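Local coordinates for catechol 2,3-dioxygenase (Rhodococcus sp., PDB 2WL3), which probably catalyses the extradiol cleavage of catechol rings by molecular oxygen at a mononuclear non-haem iron centre, at residues Arg47-Ile52 with Gln123-Ser128; Arg101-Val106 with Ile118-Gln123; Lys243-Glu248 with Leu279-Gly284. All coordinates share one frame; numbering follows the deposited sequence.

From the N terminus, residues 47-52, between strands 40-44 and 52-55, are met by residues 123-128, closing contact 1 after strand 115-120. Within that long loop falls contact 2, where 101-106 and 118-123 pair across the hairpin of strands 104-109 and 115-120. The two share Gln123 and touch through Trp48 on Pro122 and Phe119, so the loop after strand 40-44 is tied to the hairpin on the other half of the N-terminal sheet. Contact 3 follows in series: 243-248 with 279-284 closes a loop containing strands 250-255 and 261-266 and adds the C-terminal tail to the second sheet, its centre about 33 Å from that of contact 1. Between subunits, though, Thr126 reaches Ser245 of another copy.

Contact 1: residues Arg47-Ile52 with Gln123-Ser128; sequences RWHHRI and QVDTSS
Asp125 N donates to Arg47 O at 2.8 Å. Two residues on, His49 N donates to Gln123 O, also at 2.8 Å. Together the bonds bracket the single backbone bridge of Trp48 with Val124. A water bonded to His50 N also lies 2.8 Å from Gln123 O.

The His49 ring is turned against two polar groups. Its CG lies anti to the backbone N (chi1 175°), which lays one ring face under the Gln123 side-chain amide, the two planes 29° apart, while Asp125 OD2 sits at the ring edge, 3.5 Å from CD2. His49 ND1 and His50 ND1 bond at 3.0 Å, and either could be the donor. Gln123 NE2 in turn makes a weak bond to Asp125 OD1.

Farther out, Val124 CG1 rests over one face of the Arg47 guanidinium, 3.5 Å from NH1, and Thr126 CG2 lies alongside. The guanidinium goes on to a salt bridge with Glu276 of the second subunit, so this loop junction also forms part of the subunit interface.

Two backbone bonds thus fix the crossing of the loops, and the His49 ring is placed by an amide on its face and Asp125 OD2 at its edge.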
# COMPACT_ATOMS: atom_id res chain seq x y z
N ARG C 47 1.42 2.12 -28.97
CA ARG C 47 1.16 0.80 -29.59
C ARG C 47 0.26 0.82 -30.80
O ARG C 47 0.32 -0.10 -31.62
CB ARG C 47 0.53 -0.19 -28.59
CG ARG C 47 1.35 -0.54 -27.36
CD ARG C 47 0.49 -1.34 -26.34
NE ARG C 47 -0.91 -0.90 -26.32
CZ ARG C 47 -1.96 -1.70 -26.53
NH1 ARG C 47 -1.78 -3.00 -26.75
NH2 ARG C 47 -3.19 -1.20 -26.51
N TRP C 48 -0.61 1.81 -30.90
CA TRP C 48 -1.55 1.85 -32.03
C TRP C 48 -0.73 2.02 -33.29
O TRP C 48 0.29 2.73 -33.27
CB TRP C 48 -2.51 3.04 -31.95
CG TRP C 48 -3.55 2.97 -30.91
CD1 TRP C 48 -3.46 2.35 -29.70
CD2 TRP C 48 -4.84 3.61 -30.95
NE1 TRP C 48 -4.62 2.53 -28.99
CE2 TRP C 48 -5.48 3.30 -29.73
CE3 TRP C 48 -5.51 4.38 -31.89
CZ2 TRP C 48 -6.76 3.77 -29.41
CZ3 TRP C 48 -6.79 4.84 -31.59
CH2 TRP C 48 -7.40 4.53 -30.35
N HIS C 49 -1.17 1.37 -34.36
CA HIS C 49 -0.57 1.63 -35.66
C HIS C 49 -0.33 3.12 -35.84
O HIS C 49 0.73 3.51 -36.36
CB HIS C 49 -1.43 1.09 -36.79
CG HIS C 49 -0.89 1.44 -38.15
ND1 HIS C 49 -1.38 2.49 -38.90
CD2 HIS C 49 0.10 0.88 -38.89
CE1 HIS C 49 -0.71 2.57 -40.04
NE2 HIS C 49 0.18 1.60 -40.06
N HIS C 50 -1.28 3.96 -35.42
CA HIS C 50 -1.08 5.42 -35.51
C HIS C 50 -2.10 6.22 -34.72
O HIS C 50 -3.19 5.74 -34.42
CB HIS C 50 -1.16 5.87 -36.98
CG HIS C 50 -2.56 5.90 -37.51
ND1 HIS C 50 -3.19 4.78 -38.02
CD2 HIS C 50 -3.48 6.89 -37.54
CE1 HIS C 50 -4.43 5.09 -38.36
NE2 HIS C 50 -4.62 6.37 -38.09
N ARG C 51 -1.75 7.47 -34.43
CA ARG C 51 -2.69 8.43 -33.88
C ARG C 51 -3.01 9.54 -34.89
O ARG C 51 -4.05 10.15 -34.79
CB ARG C 51 -2.15 9.10 -32.60
CG ARG C 51 -1.68 8.18 -31.48
CD ARG C 51 -2.58 6.99 -31.20
NE ARG C 51 -3.84 7.33 -30.57
CZ ARG C 51 -4.27 6.85 -29.41
NH1 ARG C 51 -3.56 6.00 -28.70
NH2 ARG C 51 -5.45 7.23 -28.95
N ILE C 52 -2.10 9.83 -35.82
CA ILE C 52 -2.32 10.93 -36.76
C ILE C 52 -2.05 10.47 -38.18
O ILE C 52 -1.01 9.86 -38.46
CB ILE C 52 -1.48 12.20 -36.43
CG1 ILE C 52 -1.63 12.62 -34.96
CG2 ILE C 52 -1.88 13.38 -37.30
CD1 ILE C 52 -0.66 13.79 -34.53
N GLN C 123 -6.25 -0.66 -35.01
CA GLN C 123 -5.07 -1.50 -35.25
C GLN C 123 -3.97 -1.14 -34.27
O GLN C 123 -3.65 0.04 -34.06
CB GLN C 123 -4.54 -1.31 -36.68
CG GLN C 123 -3.59 -2.43 -37.14
CD GLN C 123 -2.78 -2.07 -38.37
OE1 GLN C 123 -3.30 -1.49 -39.32
NE2 GLN C 123 -1.51 -2.44 -38.38
N VAL C 124 -3.40 -2.18 -33.67
CA VAL C 124 -2.34 -2.08 -32.68
C VAL C 124 -1.19 -2.98 -33.16
O VAL C 124 -1.39 -4.17 -33.44
CB VAL C 124 -2.86 -2.51 -31.27
CG1 VAL C 124 -1.73 -2.50 -30.24
CG2 VAL C 124 -3.99 -1.59 -30.80
N ASP C 125 -0.01 -2.38 -33.29
CA ASP C 125 1.17 -3.11 -33.71
C ASP C 125 2.00 -3.48 -32.49
O ASP C 125 2.97 -2.80 -32.17
CB ASP C 125 2.02 -2.25 -34.64
CG ASP C 125 1.30 -1.86 -35.91
OD1 ASP C 125 0.10 -2.21 -36.09
OD2 ASP C 125 1.94 -1.20 -36.76
N THR C 126 1.62 -4.56 -31.81
CA THR C 126 2.32 -4.99 -30.59
C THR C 126 3.53 -5.88 -30.89
O THR C 126 4.15 -6.40 -29.96
CB THR C 126 1.40 -5.75 -29.60
OG1 THR C 126 0.80 -6.87 -30.25
CG2 THR C 126 0.32 -4.85 -29.05
N SER C 127 3.86 -6.05 -32.16
CA SER C 127 5.10 -6.75 -32.51
C SER C 127 6.24 -5.78 -32.80
O SER C 127 7.41 -6.13 -32.70
CB SER C 127 4.90 -7.69 -33.70
OG SER C 127 4.14 -7.07 -34.72
N SER C 128 5.87 -4.54 -33.14
CA SER C 128 6.85 -3.51 -33.47
C SER C 128 6.66 -2.35 -32.51
O SER C 128 5.85 -1.45 -32.76
CB SER C 128 6.68 -3.06 -34.92
OG SER C 128 7.93 -2.68 -35.47
O HOH W 1 -4.09 2.62 -35.06

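Contact 2: residues Arg101-Val106 with Ile118-Gln123; sequences RVLGLV and IFYGPQ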
# COMPACT_ATOMS: atom_id res chain seq x y z
N ARG C 101 -7.70 1.96 -40.45
CA ARG C 101 -7.15 0.93 -39.56
C ARG C 101 -8.01 0.63 -38.34
O ARG C 101 -7.51 0.45 -37.23
CB ARG C 101 -5.69 1.24 -39.16
CG ARG C 101 -4.77 1.66 -40.32
CD ARG C 101 -4.72 0.67 -41.49
NE ARG C 101 -3.86 1.19 -42.56
CZ ARG C 101 -2.57 0.91 -42.68
NH1 ARG C 101 -1.98 0.10 -41.81
NH2 ARG C 101 -1.87 1.44 -43.68
N VAL C 102 -9.32 0.52 -38.55
CA VAL C 102 -10.25 0.19 -37.46
C VAL C 102 -11.13 -0.99 -37.85
O VAL C 102 -11.20 -1.35 -39.02
CB VAL C 102 -11.15 1.39 -37.10
CG1 VAL C 102 -10.33 2.58 -36.64
CG2 VAL C 102 -12.06 1.76 -38.30
N LEU C 103 -11.85 -1.56 -36.89
CA LEU C 103 -12.77 -2.66 -37.20
C LEU C 103 -14.15 -2.22 -37.67
O LEU C 103 -14.81 -2.94 -38.43
CB LEU C 103 -12.92 -3.58 -35.98
CG LEU C 103 -11.70 -4.42 -35.59
CD1 LEU C 103 -11.99 -5.18 -34.28
CD2 LEU C 103 -11.28 -5.39 -36.72
N GLY C 104 -14.60 -1.06 -37.22
CA GLY C 104 -15.92 -0.57 -37.62
C GLY C 104 -15.99 0.92 -37.40
O GLY C 104 -15.29 1.46 -36.56
N LEU C 105 -16.81 1.60 -38.19
CA LEU C 105 -17.00 3.03 -37.98
C LEU C 105 -18.21 3.62 -38.64
O LEU C 105 -18.77 3.08 -39.57
CB LEU C 105 -15.76 3.84 -38.37
CG LEU C 105 -15.58 4.23 -39.83
CD1 LEU C 105 -14.98 5.60 -39.91
CD2 LEU C 105 -14.69 3.23 -40.51
N VAL C 106 -18.56 4.79 -38.13
CA VAL C 106 -19.65 5.60 -38.58
C VAL C 106 -19.04 6.97 -38.93
O VAL C 106 -18.15 7.46 -38.22
CB VAL C 106 -20.68 5.67 -37.45
CG1 VAL C 106 -21.41 7.01 -37.41
CG2 VAL C 106 -21.64 4.51 -37.58
N ILE C 118 -16.72 7.92 -35.58
CA ILE C 118 -16.81 7.15 -34.36
C ILE C 118 -16.50 5.69 -34.71
O ILE C 118 -17.14 5.12 -35.58
CB ILE C 118 -18.22 7.23 -33.72
CG1 ILE C 118 -18.67 8.68 -33.58
CG2 ILE C 118 -18.20 6.52 -32.36
CD1 ILE C 118 -19.96 8.85 -32.81
N PHE C 119 -15.55 5.08 -34.00
CA PHE C 119 -15.03 3.76 -34.37
C PHE C 119 -14.78 2.86 -33.16
O PHE C 119 -14.63 3.35 -32.03
CB PHE C 119 -13.72 3.90 -35.15
CG PHE C 119 -12.56 4.38 -34.31
CD1 PHE C 119 -11.68 3.47 -33.73
CD2 PHE C 119 -12.37 5.74 -34.08
CE1 PHE C 119 -10.60 3.91 -32.95
CE2 PHE C 119 -11.30 6.19 -33.28
CZ PHE C 119 -10.41 5.28 -32.73
N TYR C 120 -14.70 1.56 -33.39
CA TYR C 120 -14.13 0.67 -32.38
C TYR C 120 -13.01 -0.11 -33.03
O TYR C 120 -12.94 -0.19 -34.25
CB TYR C 120 -15.19 -0.27 -31.80
CG TYR C 120 -15.68 -1.33 -32.77
CD1 TYR C 120 -15.04 -2.57 -32.85
CD2 TYR C 120 -16.75 -1.08 -33.64
CE1 TYR C 120 -15.46 -3.54 -33.76
CE2 TYR C 120 -17.19 -2.07 -34.56
CZ TYR C 120 -16.53 -3.29 -34.60
OH TYR C 120 -16.92 -4.26 -35.48
N GLY C 121 -12.12 -0.66 -32.22
CA GLY C 121 -11.12 -1.63 -32.71
C GLY C 121 -9.96 -1.07 -33.53
O GLY C 121 -9.72 -1.52 -34.65
N PRO C 122 -9.20 -0.13 -32.95
CA PRO C 122 -8.04 0.35 -33.70
C PRO C 122 -6.99 -0.76 -33.91
O PRO C 122 -6.91 -1.70 -33.10
CB PRO C 122 -7.47 1.45 -32.80
CG PRO C 122 -7.87 1.03 -31.40
CD PRO C 122 -9.22 0.37 -31.56
N GLN C 123 -6.25 -0.66 -35.01
CA GLN C 123 -5.07 -1.50 -35.25
C GLN C 123 -3.97 -1.14 -34.27
O GLN C 123 -3.65 0.04 -34.06
CB GLN C 123 -4.54 -1.31 -36.68
CG GLN C 123 -3.59 -2.43 -37.14
CD GLN C 123 -2.78 -2.07 -38.37
OE1 GLN C 123 -3.30 -1.49 -39.32
NE2 GLN C 123 -1.51 -2.44 -38.38
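Arg101 and Gln123 run alongside each other and join twice. Gln123 N donates to Arg101 O at 2.8 Å, and Arg101 NH1 reaches Gln123 OE1 at 3.2 Å in a nearly straight bond (167°) that uses an in-plane lone pair; guanidinium and amide planes are only 11° apart. A bend in the arginine at chi2 also brings its CD against the same oxygen.

Leu103 N comes next, bonding Tyr120 O at 3.2 Å and, weakly, Gly121 O. Beyond it the antiparallel hairpin becomes regular: Tyr120 N bonds Gly104 O, and Val106 and Ile118 exchange both N-H...O bonds, flanking the non-hydrogen-bonded pair Leu105-Phe119. Leu103 and Gly104 both face Tyr120, a classic beta bulge.

At the bulge the tyrosine ring lies over the neighbouring strand. With chi1 at 70°, CG sits between the backbone N and carbonyl carbon, and the ring has one face 3.8 Å from Gly104 N and CE1 3.4 Å from Leu103 CB. Glycine has no side chain in the way of this overlap. On the other face of the hairpin, Val102 CG1 presses on Phe119 CD1 at 3.3 Å, the two side chains set roughly perpendicular.

Around these, helix 72-83 packs on Ile118 and Tyr120, Ala97 of helix 94-100 packs on Val102 and Leu105, and Gly121 O bonds His277 of the second subunit. Arg101, the first residue past helix 94-100, has the positive phi of a Schellman motif.

A salt bridge from Arg101 NH2 to Asp35 probably offsets the arginine's charge, leaving the guanidinium oriented from two directions: a carboxylate on NH2 and a neutral amide oxygen on NH1.

Contact 3: residues Lys243-Glu248 with Leu279-Gly284; sequences KHSNDE and LRDIFG
Lys243 and Phe283 form an antiparallel hydrogen-bonded pair at a classic beta bulge, in which Ile282 and Phe283 both face Lys243. By it the C-terminal tail is added to the edge of the second domain's sheet. Lys243 N donates to Phe283 O at 2.8 Å; Lys243 O collects two weak bonds, from the N-H groups of Ile282 and Phe283.

Chi1 of 78° turns the phenylalanine ring back over the partner strand. One ring face then lies over Lys243 N, while Lys243 CB makes an off-centre CH-pi contact, 4.2 Å from the ring centroid. The lysine chain crosses the ring obliquely, bends at chi2 and chi4, and delivers NZ to Asp221 of the third subunit.

His244 and Asp281 extend next to each other in the same direction, with ring and carboxylate planes 71° apart. OD1 sits at the ring edge, close to its plane, and ND1 bonds weakly to OD1 and OD2, both at 3.4 Å. OD1 is held more firmly by Ser245 N at 3.1 Å. The other ring nitrogen, NE2, bonds Tyr253 OH. The His244 side chain is about 5 Å from the bound ferric ion, and the weak ND1 bonds are consistent with Asp281 influencing how the ring is turned.

Ser245 OG donates to an in-plane lone pair of Arg280 O at 2.6 Å and also bonds Thr126 of the fourth subunit. Ile282 CD1 touches both His244 O, at 3.4 Å, and Glu248 CG, at 3.5 Å.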
# COMPACT_ATOMS: atom_id res chain seq x y z
N LYS C 243 0.87 27.49 -16.95
CA LYS C 243 -0.24 26.66 -16.50
C LYS C 243 -1.59 27.30 -16.76
O LYS C 243 -1.84 28.43 -16.33
CB LYS C 243 -0.12 26.37 -15.00
CG LYS C 243 0.45 25.02 -14.65
CD LYS C 243 -0.30 24.43 -13.46
CE LYS C 243 0.51 23.35 -12.74
NZ LYS C 243 1.55 23.95 -11.85
N HIS C 244 -2.47 26.57 -17.44
CA HIS C 244 -3.89 26.92 -17.46
C HIS C 244 -4.54 26.53 -16.12
O HIS C 244 -4.13 25.55 -15.47
CB HIS C 244 -4.63 26.22 -18.60
CG HIS C 244 -4.18 26.64 -19.96
ND1 HIS C 244 -4.42 27.90 -20.48
CD2 HIS C 244 -3.50 25.97 -20.92
CE1 HIS C 244 -3.91 27.99 -21.69
NE2 HIS C 244 -3.34 26.83 -21.98
N SER C 245 -5.54 27.31 -15.72
CA SER C 245 -6.32 27.05 -14.51
C SER C 245 -7.05 25.70 -14.57
O SER C 245 -7.17 25.01 -13.55
CB SER C 245 -7.33 28.17 -14.29
OG SER C 245 -6.75 29.28 -13.63
N ASN C 246 -7.54 25.35 -15.75
CA ASN C 246 -8.38 24.16 -15.90
C ASN C 246 -7.61 22.84 -15.86
O ASN C 246 -7.74 22.08 -14.89
CB ASN C 246 -9.31 24.28 -17.12
CG ASN C 246 -8.58 24.50 -18.45
OD1 ASN C 246 -7.38 24.77 -18.48
ND2 ASN C 246 -9.31 24.39 -19.55
N ASP C 247 -6.81 22.57 -16.88
CA ASP C 247 -6.05 21.32 -16.96
C ASP C 247 -4.85 21.30 -16.02
O ASP C 247 -4.26 20.24 -15.79
CB ASP C 247 -5.61 21.05 -18.41
CG ASP C 247 -4.84 22.20 -19.02
OD1 ASP C 247 -4.44 23.15 -18.30
OD2 ASP C 247 -4.61 22.15 -20.25
N GLU C 248 -4.49 22.47 -15.49
CA GLU C 248 -3.30 22.65 -14.64
C GLU C 248 -2.07 21.93 -15.19
O GLU C 248 -1.31 21.31 -14.44
CB GLU C 248 -3.59 22.24 -13.19
CG GLU C 248 -4.51 23.20 -12.44
CD GLU C 248 -5.03 22.63 -11.13
OE1 GLU C 248 -4.28 21.89 -10.46
OE2 GLU C 248 -6.20 22.92 -10.77
N LEU C 279 -11.94 32.85 -14.00
CA LEU C 279 -11.82 34.13 -14.72
C LEU C 279 -10.44 34.30 -15.41
O LEU C 279 -10.36 34.90 -16.49
CB LEU C 279 -12.16 35.31 -13.82
CG LEU C 279 -13.54 35.33 -13.13
CD1 LEU C 279 -13.73 36.62 -12.37
CD2 LEU C 279 -14.70 35.09 -14.10
N ARG C 280 -9.38 33.79 -14.79
CA ARG C 280 -8.02 33.79 -15.40
C ARG C 280 -7.24 32.45 -15.28
O ARG C 280 -7.73 31.49 -14.68
CB ARG C 280 -7.17 34.95 -14.87
CG ARG C 280 -7.04 35.00 -13.35
CD ARG C 280 -6.02 36.06 -12.92
NE ARG C 280 -4.64 35.58 -13.02
CZ ARG C 280 -3.56 36.33 -12.86
NH1 ARG C 280 -3.67 37.63 -12.60
NH2 ARG C 280 -2.35 35.79 -12.98
N ASP C 281 -6.04 32.40 -15.86
CA ASP C 281 -5.15 31.23 -15.77
C ASP C 281 -4.15 31.37 -14.61
O ASP C 281 -4.06 32.43 -13.99
CB ASP C 281 -4.42 30.99 -17.09
CG ASP C 281 -5.33 30.41 -18.17
OD1 ASP C 281 -6.04 29.40 -17.90
OD2 ASP C 281 -5.34 30.95 -19.29
N ILE C 282 -3.39 30.31 -14.34
CA ILE C 282 -2.50 30.26 -13.16
C ILE C 282 -1.22 31.10 -13.34
O ILE C 282 -1.03 32.10 -12.64
CB ILE C 282 -2.16 28.80 -12.73
CG1 ILE C 282 -3.44 27.97 -12.59
CG2 ILE C 282 -1.37 28.81 -11.42
CD1 ILE C 282 -3.21 26.49 -12.34
N PHE C 283 -0.36 30.67 -14.26
CA PHE C 283 0.88 31.40 -14.55
C PHE C 283 1.36 31.21 -15.98
O PHE C 283 0.98 30.26 -16.66
CB PHE C 283 1.99 31.04 -13.53
CG PHE C 283 2.68 29.71 -13.78
CD1 PHE C 283 2.36 28.60 -13.00
CD2 PHE C 283 3.69 29.59 -14.74
CE1 PHE C 283 3.02 27.37 -13.21
CE2 PHE C 283 4.34 28.36 -14.95
CZ PHE C 283 4.01 27.25 -14.19
N GLY C 284 2.22 32.13 -16.43
CA GLY C 284 2.88 32.00 -17.72
C GLY C 284 1.95 32.23 -18.89
O GLY C 284 1.03 33.06 -18.80